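Local coordinates for protein chorismate synthase (Aquifex aeolicus, PDB 1Q1L) that probably catalyses the last step of chorismate biosynthesis, the FMNH2-dependent anti-1,4-elimination of phosphate from 5-enolpyruvylshikimate-3-phosphate, at residues A[7-12]-A[371-376]; A[28-33]-A[153-158]. All coordinates share one frame; numbering follows the deposited sequence.

Interaction 1 (A[7-12]-A[371-376]); sequences RYLRFL and LADALL
In the beta-alpha-beta sandwich of chorismate synthase, the loop Arg7-Leu9 leads into strand 10-14 and is held by Asp373 of helix 356-379. One carboxylate takes three consecutive backbone N-H groups. Arg7 N reaches Asp373 OD2 at 2.8 Å in a nearly straight bond (169°), on the syn lone pair. Asp373 OD1 accepts twice. Tyr8 N, at 2.7 Å from Asp373 OD1, comes from the syn side, 20° out of the carboxylate plane. Leu9 N, also 2.7 Å from Asp373 OD1, meets it nearly along the C-O axis. Both oxygens are used, which should restrict rotation of the carboxylate. The three N-H groups would probably favour its charged form. Asp373 CG is anti to the backbone N (chi1 -178°), which carries the carboxylate to the loop N-H groups. The Arg7 side chain, poorly ordered, leads away from residues 371-376.

Apolar contacts lie beside the polar ones. Leu9 CD1 touches the methyl of Ala372 at 4.0 Å. The side chains of Tyr8 and Leu376 cross at about a right angle. At the far end of the ring, Tyr8 OH bonds to Gly381 O. Leu376 CB sits over one face of the Tyr8 ring, 3.7 Å from its centroid, in a CH-pi contact offset toward the rim. Next to it the packing is tight: Leu376 CD1 lies 3.4 Å from Leu9 CD2.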
ATOM      1  N   ARG A   7      -2.697  -7.187  -3.416  1.00 53.67           N
ATOM      2  CA  ARG A   7      -3.707  -6.849  -2.417  1.00 53.54           C
ATOM      3  C   ARG A   7      -3.536  -7.628  -1.111  1.00 50.77           C
ATOM      4  O   ARG A   7      -3.799  -7.099  -0.030  1.00 52.11           O
ATOM      5  CB  ARG A   7      -5.115  -7.128  -2.964  1.00 56.16           C
ATOM      6  CG  ARG A   7      -5.440  -6.542  -4.337  1.00 60.30           C
ATOM      7  CD  ARG A   7      -5.665  -5.039  -4.311  1.00 63.60           C
ATOM      8  NE  ARG A   7      -4.415  -4.286  -4.361  1.00 68.46           N
ATOM      9  CZ  ARG A   7      -4.343  -2.959  -4.402  1.00 69.41           C
ATOM     10  NH1 ARG A   7      -5.455  -2.233  -4.399  1.00 70.13           N
ATOM     11  NH2 ARG A   7      -3.160  -2.359  -4.450  1.00 70.26           N
ATOM     12  N   TYR A   8      -3.099  -8.880  -1.215  1.00 47.12           N
ATOM     13  CA  TYR A   8      -2.939  -9.737  -0.045  1.00 44.13           C
ATOM     14  C   TYR A   8      -1.499 -10.165   0.245  1.00 42.34           C
ATOM     15  O   TYR A   8      -1.009  -9.986   1.363  1.00 40.52           O
ATOM     16  CB  TYR A   8      -3.808 -10.983  -0.213  1.00 46.27           C
ATOM     17  CG  TYR A   8      -3.939 -11.817   1.037  1.00 49.10           C
ATOM     18  CD1 TYR A   8      -4.975 -11.588   1.945  1.00 49.64           C
ATOM     19  CD2 TYR A   8      -3.034 -12.843   1.312  1.00 50.10           C
ATOM     20  CE1 TYR A   8      -5.108 -12.364   3.096  1.00 52.94           C
ATOM     21  CE2 TYR A   8      -3.154 -13.623   2.457  1.00 52.55           C
ATOM     22  CZ  TYR A   8      -4.194 -13.382   3.343  1.00 54.16           C
ATOM     23  OH  TYR A   8      -4.320 -14.168   4.466  1.00 56.47           O
ATOM     24  N   LEU A   9      -0.836 -10.755  -0.747  1.00 37.35           N
ATOM     25  CA  LEU A   9       0.540 -11.203  -0.577  1.00 34.02           C
ATOM     26  C   LEU A   9       1.479 -10.013  -0.627  1.00 33.55           C
ATOM     27  O   LEU A   9       1.111  -8.939  -1.108  1.00 31.05           O
ATOM     28  CB  LEU A   9       0.938 -12.180  -1.683  1.00 34.61           C
ATOM     29  CG  LEU A   9       0.247 -13.541  -1.737  1.00 34.24           C
ATOM     30  CD1 LEU A   9       0.710 -14.263  -2.987  1.00 32.65           C
ATOM     31  CD2 LEU A   9       0.563 -14.345  -0.478  1.00 30.64           C
ATOM     32  N   ARG A  10       2.692 -10.210  -0.122  1.00 30.38           N
ATOM     33  CA  ARG A  10       3.701  -9.159  -0.119  1.00 31.09           C
ATOM     34  C   ARG A  10       5.032  -9.857  -0.332  1.00 29.87           C
ATOM     35  O   ARG A  10       5.263 -10.945   0.200  1.00 27.40           O
ATOM     36  CB  ARG A  10       3.765  -8.442   1.237  1.00 35.35           C
ATOM     37  CG  ARG A  10       2.439  -8.227   1.935  1.00 40.61           C
ATOM     38  CD  ARG A  10       2.656  -7.940   3.424  1.00 42.27           C
ATOM     39  NE  ARG A  10       3.158  -6.594   3.667  1.00 43.70           N
ATOM     40  CZ  ARG A  10       3.430  -6.097   4.873  1.00 43.45           C
ATOM     41  NH1 ARG A  10       3.261  -6.833   5.963  1.00 40.55           N
ATOM     42  NH2 ARG A  10       3.840  -4.843   4.991  1.00 43.44           N
ATOM     43  N   PHE A  11       5.901  -9.250  -1.121  1.00 27.26           N
ATOM     44  CA  PHE A  11       7.205  -9.833  -1.320  1.00 27.89           C
ATOM     45  C   PHE A  11       8.175  -8.793  -1.824  1.00 27.51           C
ATOM     46  O   PHE A  11       7.780  -7.781  -2.397  1.00 27.15           O
ATOM     47  CB  PHE A  11       7.124 -11.058  -2.261  1.00 30.21           C
ATOM     48  CG  PHE A  11       7.074 -10.728  -3.735  1.00 29.96           C
ATOM     49  CD1 PHE A  11       8.242 -10.503  -4.452  1.00 32.82           C
ATOM     50  CD2 PHE A  11       5.859 -10.695  -4.413  1.00 32.70           C
ATOM     51  CE1 PHE A  11       8.206 -10.251  -5.828  1.00 34.56           C
ATOM     52  CE2 PHE A  11       5.808 -10.444  -5.788  1.00 33.24           C
ATOM     53  CZ  PHE A  11       6.985 -10.223  -6.497  1.00 33.27           C
ATOM     54  N   LEU A  12       9.450  -9.021  -1.546  1.00 26.31           N
ATOM     55  CA  LEU A  12      10.506  -8.138  -2.001  1.00 28.45           C
ATOM     56  C   LEU A  12      11.628  -9.037  -2.461  1.00 28.87           C
ATOM     57  O   LEU A  12      11.802 -10.129  -1.921  1.00 27.25           O
ATOM     58  CB  LEU A  12      11.012  -7.245  -0.868  1.00 28.70           C
ATOM     59  CG  LEU A  12      10.095  -6.113  -0.418  1.00 29.62           C
ATOM     60  CD1 LEU A  12      10.713  -5.419   0.795  1.00 29.41           C
ATOM     61  CD2 LEU A  12       9.888  -5.126  -1.576  1.00 28.17           C
ATOM     62  N   LEU A 371      -2.493 -14.531  -9.364  1.00 24.91           N
ATOM     63  CA  LEU A 371      -3.632 -15.376  -9.057  1.00 24.82           C
ATOM     64  C   LEU A 371      -3.674 -15.818  -7.607  1.00 26.11           C
ATOM     65  O   LEU A 371      -4.753 -15.866  -7.014  1.00 26.35           O
ATOM     66  CB  LEU A 371      -3.665 -16.588  -9.987  1.00 26.22           C
ATOM     67  CG  LEU A 371      -3.867 -16.224 -11.468  1.00 27.44           C
ATOM     68  CD1 LEU A 371      -4.054 -17.492 -12.290  1.00 26.55           C
ATOM     69  CD2 LEU A 371      -5.098 -15.332 -11.620  1.00 29.06           C
ATOM     70  N   ALA A 372      -2.515 -16.147  -7.038  1.00 23.91           N
ATOM     71  CA  ALA A 372      -2.460 -16.568  -5.641  1.00 26.25           C
ATOM     72  C   ALA A 372      -2.909 -15.388  -4.790  1.00 26.25           C
ATOM     73  O   ALA A 372      -3.671 -15.545  -3.833  1.00 28.75           O
ATOM     74  CB  ALA A 372      -1.030 -16.988  -5.257  1.00 25.20           C
ATOM     75  N   ASP A 373      -2.427 -14.203  -5.147  1.00 27.53           N
ATOM     76  CA  ASP A 373      -2.786 -12.981  -4.440  1.00 25.91           C
ATOM     77  C   ASP A 373      -4.302 -12.748  -4.508  1.00 26.48           C
ATOM     78  O   ASP A 373      -4.959 -12.508  -3.486  1.00 24.46           O
ATOM     79  CB  ASP A 373      -2.055 -11.793  -5.066  1.00 28.69           C
ATOM     80  CG  ASP A 373      -2.343 -10.490  -4.346  1.00 34.12           C
ATOM     81  OD1 ASP A 373      -2.050 -10.416  -3.135  1.00 32.89           O
ATOM     82  OD2 ASP A 373      -2.859  -9.546  -4.985  1.00 33.22           O
ATOM     83  N   ALA A 374      -4.851 -12.828  -5.715  1.00 24.16           N
ATOM     84  CA  ALA A 374      -6.281 -12.616  -5.932  1.00 24.48           C
ATOM     85  C   ALA A 374      -7.141 -13.684  -5.261  1.00 25.48           C
ATOM     86  O   ALA A 374      -8.264 -13.411  -4.858  1.00 24.09           O
ATOM     87  CB  ALA A 374      -6.581 -12.583  -7.428  1.00 25.55           C
ATOM     88  N   LEU A 375      -6.622 -14.904  -5.158  1.00 24.21           N
ATOM     89  CA  LEU A 375      -7.384 -15.965  -4.530  1.00 25.09           C
ATOM     90  C   LEU A 375      -7.421 -15.722  -3.020  1.00 27.68           C
ATOM     91  O   LEU A 375      -8.469 -15.843  -2.392  1.00 28.76           O
ATOM     92  CB  LEU A 375      -6.767 -17.328  -4.842  1.00 24.01           C
ATOM     93  CG  LEU A 375      -7.595 -18.532  -4.379  1.00 26.23           C
ATOM     94  CD1 LEU A 375      -9.000 -18.452  -4.954  1.00 25.58           C
ATOM     95  CD2 LEU A 375      -6.911 -19.822  -4.811  1.00 25.05           C
ATOM     96  N   LEU A 376      -6.281 -15.355  -2.445  1.00 27.70           N
ATOM     97  CA  LEU A 376      -6.218 -15.087  -1.012  1.00 29.99           C
ATOM     98  C   LEU A 376      -7.056 -13.866  -0.649  1.00 30.02           C
ATOM     99  O   LEU A 376      -7.632 -13.807   0.435  1.00 31.31           O
ATOM    100  CB  LEU A 376      -4.765 -14.889  -0.579  1.00 29.79           C
ATOM    101  CG  LEU A 376      -3.960 -16.188  -0.498  1.00 28.75           C
ATOM    102  CD1 LEU A 376      -2.469 -15.877  -0.384  1.00 26.87           C
ATOM    103  CD2 LEU A 376      -4.447 -17.007   0.702  1.00 29.73           C
TER

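Interaction 2 (A[28-33]-A[153-158])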
ATOM      1  N   GLY A  28       2.531 -13.967   3.516  1.00 28.58           N
ATOM      2  CA  GLY A  28       1.113 -14.112   3.245  1.00 26.94           C
ATOM      3  C   GLY A  28       0.638 -15.500   2.873  1.00 26.08           C
ATOM      4  O   GLY A  28      -0.570 -15.754   2.895  1.00 24.97           O
ATOM      5  N   ILE A  29       1.555 -16.397   2.509  1.00 24.64           N
ATOM      6  CA  ILE A  29       1.140 -17.761   2.169  1.00 26.81           C
ATOM      7  C   ILE A  29       0.664 -18.413   3.462  1.00 26.05           C
ATOM      8  O   ILE A  29       1.360 -18.372   4.468  1.00 29.81           O
ATOM      9  CB  ILE A  29       2.296 -18.587   1.576  1.00 24.88           C
ATOM     10  CG1 ILE A  29       2.794 -17.930   0.284  1.00 26.66           C
ATOM     11  CG2 ILE A  29       1.811 -20.002   1.265  1.00 24.51           C
ATOM     12  CD1 ILE A  29       1.822 -18.034  -0.877  1.00 27.57           C
ATOM     13  N   PRO A  30      -0.533 -19.016   3.455  1.00 27.55           N
ATOM     14  CA  PRO A  30      -1.046 -19.651   4.675  1.00 27.20           C
ATOM     15  C   PRO A  30      -0.140 -20.725   5.252  1.00 28.98           C
ATOM     16  O   PRO A  30       0.723 -21.276   4.558  1.00 27.49           O
ATOM     17  CB  PRO A  30      -2.392 -20.216   4.237  1.00 26.40           C
ATOM     18  CG  PRO A  30      -2.803 -19.280   3.121  1.00 26.67           C
ATOM     19  CD  PRO A  30      -1.515 -19.114   2.362  1.00 25.07           C
ATOM     20  N   ALA A  31      -0.358 -21.014   6.531  1.00 29.08           N
ATOM     21  CA  ALA A  31       0.400 -22.033   7.247  1.00 30.08           C
ATOM     22  C   ALA A  31      -0.100 -23.423   6.877  1.00 30.17           C
ATOM     23  O   ALA A  31      -1.256 -23.595   6.489  1.00 30.06           O
ATOM     24  CB  ALA A  31       0.246 -21.830   8.759  1.00 27.92           C
ATOM     25  N   ASN A  32       0.786 -24.408   7.009  1.00 29.50           N
ATOM     26  CA  ASN A  32       0.475 -25.806   6.747  1.00 29.28           C
ATOM     27  C   ASN A  32       0.468 -26.206   5.277  1.00 30.14           C
ATOM     28  O   ASN A  32      -0.127 -27.217   4.906  1.00 29.83           O
ATOM     29  CB  ASN A  32      -0.860 -26.182   7.410  1.00 30.10           C
ATOM     30  CG  ASN A  32      -0.819 -26.037   8.932  1.00 35.58           C
ATOM     31  OD1 ASN A  32      -1.856 -26.039   9.597  1.00 37.05           O
ATOM     32  ND2 ASN A  32       0.383 -25.917   9.485  1.00 31.57           N
ATOM     33  N   LEU A  33       1.128 -25.409   4.444  1.00 29.40           N
ATOM     34  CA  LEU A  33       1.242 -25.710   3.021  1.00 28.51           C
ATOM     35  C   LEU A  33       2.541 -26.486   2.823  1.00 30.61           C
ATOM     36  O   LEU A  33       3.618 -25.994   3.157  1.00 31.05           O
ATOM     37  CB  LEU A  33       1.323 -24.428   2.189  1.00 25.96           C
ATOM     38  CG  LEU A  33       1.673 -24.662   0.708  1.00 24.52           C
ATOM     39  CD1 LEU A  33       0.459 -25.253  -0.006  1.00 24.46           C
ATOM     40  CD2 LEU A  33       2.100 -23.353   0.040  1.00 23.04           C
ATOM     41  N   LYS A 153       2.715 -21.107  -6.999  1.00 28.07           N
ATOM     42  CA  LYS A 153       2.187 -22.203  -7.811  1.00 28.73           C
ATOM     43  C   LYS A 153       1.821 -23.371  -6.904  1.00 29.58           C
ATOM     44  O   LYS A 153       0.767 -23.982  -7.064  1.00 30.34           O
ATOM     45  CB  LYS A 153       3.217 -22.688  -8.829  1.00 31.32           C
ATOM     46  CG  LYS A 153       3.417 -21.798 -10.038  1.00 33.39           C
ATOM     47  CD  LYS A 153       4.291 -22.515 -11.061  1.00 31.89           C
ATOM     48  CE  LYS A 153       4.517 -21.677 -12.304  1.00 36.52           C
ATOM     49  NZ  LYS A 153       5.375 -22.395 -13.288  1.00 37.89           N
ATOM     50  N   LYS A 154       2.698 -23.701  -5.960  1.00 30.28           N
ATOM     51  CA  LYS A 154       2.412 -24.804  -5.046  1.00 29.85           C
ATOM     52  C   LYS A 154       1.105 -24.508  -4.320  1.00 29.51           C
ATOM     53  O   LYS A 154       0.236 -25.373  -4.188  1.00 30.23           O
ATOM     54  CB  LYS A 154       3.546 -24.981  -4.033  1.00 30.69           C
ATOM     55  CG  LYS A 154       3.352 -26.187  -3.117  1.00 33.54           C
ATOM     56  CD  LYS A 154       3.147 -27.467  -3.937  1.00 34.47           C
ATOM     57  CE  LYS A 154       2.745 -28.649  -3.057  1.00 35.41           C
ATOM     58  NZ  LYS A 154       3.802 -28.998  -2.067  1.00 35.37           N
ATOM     59  N   PHE A 155       0.966 -23.274  -3.854  1.00 29.05           N
ATOM     60  CA  PHE A 155      -0.249 -22.858  -3.160  1.00 29.67           C
ATOM     61  C   PHE A 155      -1.490 -23.066  -4.042  1.00 28.31           C
ATOM     62  O   PHE A 155      -2.488 -23.641  -3.606  1.00 28.14           O
ATOM     63  CB  PHE A 155      -0.139 -21.379  -2.759  1.00 28.62           C
ATOM     64  CG  PHE A 155      -1.422 -20.802  -2.229  1.00 29.86           C
ATOM     65  CD1 PHE A 155      -1.939 -21.218  -1.003  1.00 27.74           C
ATOM     66  CD2 PHE A 155      -2.137 -19.870  -2.979  1.00 28.20           C
ATOM     67  CE1 PHE A 155      -3.154 -20.713  -0.534  1.00 31.10           C
ATOM     68  CE2 PHE A 155      -3.348 -19.361  -2.521  1.00 29.70           C
ATOM     69  CZ  PHE A 155      -3.861 -19.784  -1.295  1.00 27.03           C
ATOM     70  N   LEU A 156      -1.412 -22.605  -5.285  1.00 28.77           N
ATOM     71  CA  LEU A 156      -2.523 -22.710  -6.231  1.00 29.48           C
ATOM     72  C   LEU A 156      -2.906 -24.138  -6.592  1.00 31.47           C
ATOM     73  O   LEU A 156      -4.083 -24.442  -6.804  1.00 29.01           O
ATOM     74  CB  LEU A 156      -2.191 -21.966  -7.524  1.00 25.83           C
ATOM     75  CG  LEU A 156      -2.172 -20.443  -7.496  1.00 28.22           C
ATOM     76  CD1 LEU A 156      -1.693 -19.923  -8.845  1.00 24.64           C
ATOM     77  CD2 LEU A 156      -3.562 -19.916  -7.174  1.00 27.21           C
ATOM     78  N   SER A 157      -1.906 -25.009  -6.685  1.00 30.83           N
ATOM     79  CA  SER A 157      -2.158 -26.400  -7.029  1.00 30.97           C
ATOM     80  C   SER A 157      -3.005 -27.099  -5.973  1.00 30.53           C
ATOM     81  O   SER A 157      -3.680 -28.082  -6.274  1.00 31.52           O
ATOM     82  CB  SER A 157      -0.834 -27.147  -7.223  1.00 32.37           C
ATOM     83  OG  SER A 157      -0.053 -27.116  -6.046  1.00 34.48           O
ATOM     84  N   GLU A 158      -2.977 -26.600  -4.740  1.00 28.90           N
ATOM     85  CA  GLU A 158      -3.762 -27.205  -3.666  1.00 28.76           C
ATOM     86  C   GLU A 158      -5.246 -27.043  -3.960  1.00 30.95           C
ATOM     87  O   GLU A 158      -6.085 -27.749  -3.389  1.00 31.50           O
ATOM     88  CB  GLU A 158      -3.452 -26.545  -2.316  1.00 31.07           C
ATOM     89  CG  GLU A 158      -2.024 -26.716  -1.823  1.00 35.11           C
ATOM     90  CD  GLU A 158      -1.661 -28.164  -1.545  1.00 39.16           C
ATOM     91  OE1 GLU A 158      -2.485 -28.885  -0.941  1.00 41.83           O
ATOM     92  OE2 GLU A 158      -0.546 -28.577  -1.921  1.00 43.78           O
TER
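Leu33, Pro30 and Ile29 pack on Phe155 and its neighbours near the C-terminal end of helix 142-157. Their loop joins strand 21-27 to helix 37-48, so the contact packs a strand-to-helix connection against a second helix.

The contacts across the two segments are van der Waals. Pro30 and Phe155 cross at about a right angle, with Pro30 CD 3.7 Å from Phe155 CE1. Phe155 CG is anti to the backbone N (chi1 171°), so the ring starts out on the side of the loop. Ile29 CD1 reaches Phe155 CB at 4.3 Å. Leu33 uses both of its methyls. Leu33 CD2 lies against the helix backbone, 4.0 Å from Phe155 CA. Leu33 CD1 meets the aliphatic part of Glu158, 3.4 Å from Glu158 CG. An alanine in place of Leu33 would probably open a gap between the loop and the helix, leaving Phe155 CA and Glu158 CG without these methyl contacts.

The polar bonds run within residues 153-158 or to other parts of the chain. Ser157 OG donates to Lys154 O at 2.6 Å, tilted 29° from the carbonyl plane. Lys154 NZ bonds to Glu39 in a salt bridge and to Pro34 O, just past the loop segment. Leu33 N and Pro30 O both bond to Thr75 OG1.

No hydrogen bond joins residues 28-33 to 153-158. Between these segments the hold rests on shape and apolar burial.

How the interactions relate
The centres of interactions 1 and 2 lie about 11 Å apart, and the two contacts share one apolar core. Leu376 links them: its CD2 is 3.5 Å from Phe155 CZ and 3.7 Å from Pro30 CG. A second set of contacts involves Gly28: Leu9 CD2 packs 3.5 Å from Gly28 C, and Tyr8 CE2 lies 3.4 Å from Gly28 O. Helices 142-157 and 356-379 also meet where Phe155 touches Ala372. Both segments of interaction 2 fall between the two segments of interaction 1 in sequence. Both contacts approach the third subunit of the tetramer. Both lie away from the predicted FMN and NADP sites.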